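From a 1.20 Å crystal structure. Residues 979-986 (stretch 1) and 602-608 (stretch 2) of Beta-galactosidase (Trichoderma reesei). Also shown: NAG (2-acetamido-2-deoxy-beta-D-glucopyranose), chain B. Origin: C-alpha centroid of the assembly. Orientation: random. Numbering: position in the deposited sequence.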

# COMPACT_ATOMS: atom_id res chain seq x y z
N SER A 979 18.57 5.11 -9.63
CA SER A 979 19.04 6.34 -10.30
C SER A 979 18.59 7.57 -9.53
O SER A 979 17.39 7.67 -9.17
CB SER A 979 18.49 6.31 -11.74
OG SER A 979 19.00 7.42 -12.49
N PRO A 980 19.49 8.51 -9.27
CA PRO A 980 19.08 9.67 -8.45
C PRO A 980 18.01 10.51 -9.12
O PRO A 980 18.08 10.76 -10.33
CB PRO A 980 20.37 10.51 -8.33
CG PRO A 980 21.37 9.91 -9.22
CD PRO A 980 20.90 8.58 -9.67
N ILE A 981 17.05 10.97 -8.34
CA ILE A 981 16.00 11.85 -8.87
C ILE A 981 16.20 13.25 -8.33
O ILE A 981 16.19 13.45 -7.13
CB ILE A 981 14.62 11.30 -8.43
CG1 ILE A 981 14.47 9.87 -8.99
CG2 ILE A 981 13.51 12.27 -8.83
CD1 ILE A 981 13.63 9.01 -8.06
N LEU A 982 16.38 14.21 -9.23
CA LEU A 982 16.49 15.60 -8.79
C LEU A 982 15.14 16.02 -8.26
O LEU A 982 14.14 15.86 -8.98
CB LEU A 982 16.91 16.44 -10.00
CG LEU A 982 17.18 17.92 -9.70
CD1 LEU A 982 18.38 18.10 -8.79
CD2 LEU A 982 17.36 18.67 -11.00
N THR A 983 15.09 16.50 -7.00
CA THR A 983 13.82 16.54 -6.31
C THR A 983 13.45 17.91 -5.76
O THR A 983 14.31 18.67 -5.27
CB THR A 983 13.79 15.48 -5.16
OG1 THR A 983 12.47 15.42 -4.63
CG2 THR A 983 14.68 15.88 -3.99
N GLY A 984 12.14 18.20 -5.80
CA GLY A 984 11.52 19.40 -5.26
C GLY A 984 10.68 19.05 -4.04
O GLY A 984 9.87 19.87 -3.64
N ARG A 985 10.89 17.85 -3.45
CA ARG A 985 10.16 17.47 -2.25
C ARG A 985 10.52 18.32 -1.07
O ARG A 985 11.55 19.03 -1.06
CB ARG A 985 10.50 16.00 -1.90
CG ARG A 985 11.93 15.88 -1.36
CD ARG A 985 12.28 14.40 -1.21
NE ARG A 985 13.72 14.32 -0.88
CZ ARG A 985 14.32 13.16 -0.62
NH1 ARG A 985 13.65 12.01 -0.62
NH2 ARG A 985 15.63 13.15 -0.34
N GLU A 986 9.71 18.25 -0.02
CA GLU A 986 10.09 18.83 1.27
C GLU A 986 11.12 17.91 1.90
O GLU A 986 11.14 16.69 1.74
CB GLU A 986 8.88 18.96 2.19
CG GLU A 986 7.80 19.89 1.70
CD GLU A 986 8.13 21.33 1.44
OE1 GLU A 986 8.81 21.91 2.32
OE2 GLU A 986 7.75 21.93 0.41
C1 NAG B . 12.10 8.02 -15.36
C2 NAG B . 12.50 6.52 -15.53
C3 NAG B . 11.73 5.91 -16.70
C4 NAG B . 10.20 6.08 -16.41
C5 NAG B . 9.90 7.58 -16.15
C6 NAG B . 8.46 7.76 -15.67
C7 NAG B . 14.86 6.28 -14.96
C8 NAG B . 16.26 6.25 -15.49
N2 NAG B . 13.90 6.47 -15.87
O3 NAG B . 12.01 4.50 -16.69
O4 NAG B . 9.51 5.76 -17.62
O5 NAG B . 10.70 7.98 -15.03
O6 NAG B . 8.18 9.16 -15.69
O7 NAG B . 14.59 6.26 -13.75
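Stretch 2 (602-608) VQADFNV

Two segments far apart in sequence can be joined by very few backbone hydrogen bonds if side chains take over where the strand pairing stops. Residues 602-608 of this Trichoderma reesei beta-galactosidase, laid against residues 979-986, illustrate the principle. The touching parts run antiparallel, with end-to-end directions 165° apart, and bury 437 Å² between them, both sides summed. Stretch 2 is extended as far as Phe606, with a strand from Val602 to Asp605 that begins earlier in the chain; at Asn607 psi falls to -11° and the extended run breaks. The strand in stretch 1 is confined to Ile981 and Leu982.

Val602 lies out of reach of stretch 1, and contact begins with Gln603. Its CA-to-CB bond points toward the other stretch, and with chi1 and chi2 both in m the side chain brings its amide to the backbone of Gly984, where Gln603 NE2 donates to Gly984 O at 2.9 Å. Ala604 turns its methyl away and meets the partner through its carbonyl. Although Ala604 O lies 3.1 Å from Gly984 N, the angle is poor and no hydrogen bond forms. The same carbonyl leaves no room for a side chain at Gly984: an ideal CB there would stand 2.8 Å from Ala604 O, a clash.

The amide of Gly984 is instead claimed by Asp605. Gly984 N donates to Asp605 OD1 at 2.9 Å along an almost linear path (175°), while Thr983 OG1 donates to Asp605 OD2 at 2.8 Å. One carboxylate thus holds two consecutive residues, and Thr983 OG1 also accepts from Arg985 N at 3.1 Å, bracing the loop within stretch 1. Asp605 CA makes a CA-H...O contact of 3.1 Å with Leu982 O, and Asp605 CB packs 3.7 Å from Ile981 CG2.

Phe606 supplies the single beta bridge, a hydrogen-bonded antiparallel pair with Leu982 whose CA atoms are 5.1 Å apart. Phe606 N donates to Leu982 O at 2.8 Å, and Leu982 N returns a bond to Phe606 O at 2.9 Å, the latter more bent at 136°. Leu982 CD2 approaches Phe606 CD2 obliquely to the ring at 4.1 Å.

At Asn607 the CB rests 4.0 Å from Ile981 CG1, but the end of the side chain leads away, and Asn607 ND2 is bonded covalently to NAG C1 at 1.4 Å. The backbone remains tied to stretch 1 through a water whose oxygen donates to both Asn607 O (2.8 Å) and Pro980 O (2.7 Å) and accepts from Ser979 OG (2.5 Å). Val608 is exposed, its CA-to-CB bond directed away, and makes no contact.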

# COMPACT_ATOMS: atom_id res chain seq x y z
N VAL A 602 7.15 26.40 -9.34
CA VAL A 602 6.80 25.00 -9.54
C VAL A 602 7.74 24.14 -8.68
O VAL A 602 8.95 24.37 -8.73
CB VAL A 602 6.98 24.66 -11.02
CG1 VAL A 602 6.56 23.20 -11.27
CG2 VAL A 602 6.20 25.62 -11.93
N GLN A 603 7.18 23.17 -8.00
CA GLN A 603 8.00 22.15 -7.38
C GLN A 603 7.91 20.87 -8.20
O GLN A 603 6.77 20.43 -8.46
CB GLN A 603 7.52 21.90 -5.93
CG GLN A 603 7.71 23.13 -5.03
CD GLN A 603 9.15 23.57 -4.86
OE1 GLN A 603 9.47 24.76 -5.10
NE2 GLN A 603 10.04 22.66 -4.43
N ALA A 604 9.03 20.31 -8.59
CA ALA A 604 9.05 19.23 -9.56
C ALA A 604 10.20 18.25 -9.27
O ALA A 604 11.18 18.68 -8.66
CB ALA A 604 9.24 19.80 -10.94
N ASP A 605 10.03 17.03 -9.73
CA ASP A 605 11.13 16.07 -9.70
C ASP A 605 11.47 15.66 -11.13
O ASP A 605 10.59 15.56 -11.98
CB ASP A 605 10.82 14.80 -8.91
CG ASP A 605 10.71 15.05 -7.41
OD1 ASP A 605 10.38 16.17 -6.97
OD2 ASP A 605 10.98 14.07 -6.62
N PHE A 606 12.76 15.42 -11.35
CA PHE A 606 13.25 15.03 -12.65
C PHE A 606 14.14 13.79 -12.54
O PHE A 606 15.12 13.76 -11.79
CB PHE A 606 14.11 16.16 -13.25
CG PHE A 606 13.33 17.44 -13.35
CD1 PHE A 606 12.43 17.63 -14.41
CD2 PHE A 606 13.51 18.46 -12.41
CE1 PHE A 606 11.71 18.81 -14.54
CE2 PHE A 606 12.78 19.64 -12.55
CZ PHE A 606 11.88 19.82 -13.60
N ASN A 607 13.80 12.72 -13.26
CA ASN A 607 14.66 11.53 -13.23
C ASN A 607 15.45 11.42 -14.55
O ASN A 607 16.40 10.61 -14.59
CB ASN A 607 13.91 10.24 -12.96
CG ASN A 607 13.00 9.82 -14.11
OD1 ASN A 607 12.52 10.66 -14.88
ND2 ASN A 607 12.79 8.51 -14.22
N VAL A 608 15.08 12.21 -15.54
CA VAL A 608 15.77 12.25 -16.82
C VAL A 608 15.69 13.71 -17.27
O VAL A 608 14.88 14.53 -16.82
CB VAL A 608 15.14 11.36 -17.89
CG1 VAL A 608 15.23 9.93 -17.48
CG2 VAL A 608 13.70 11.79 -18.18
O HOH W 1 17.21 9.16 -12.39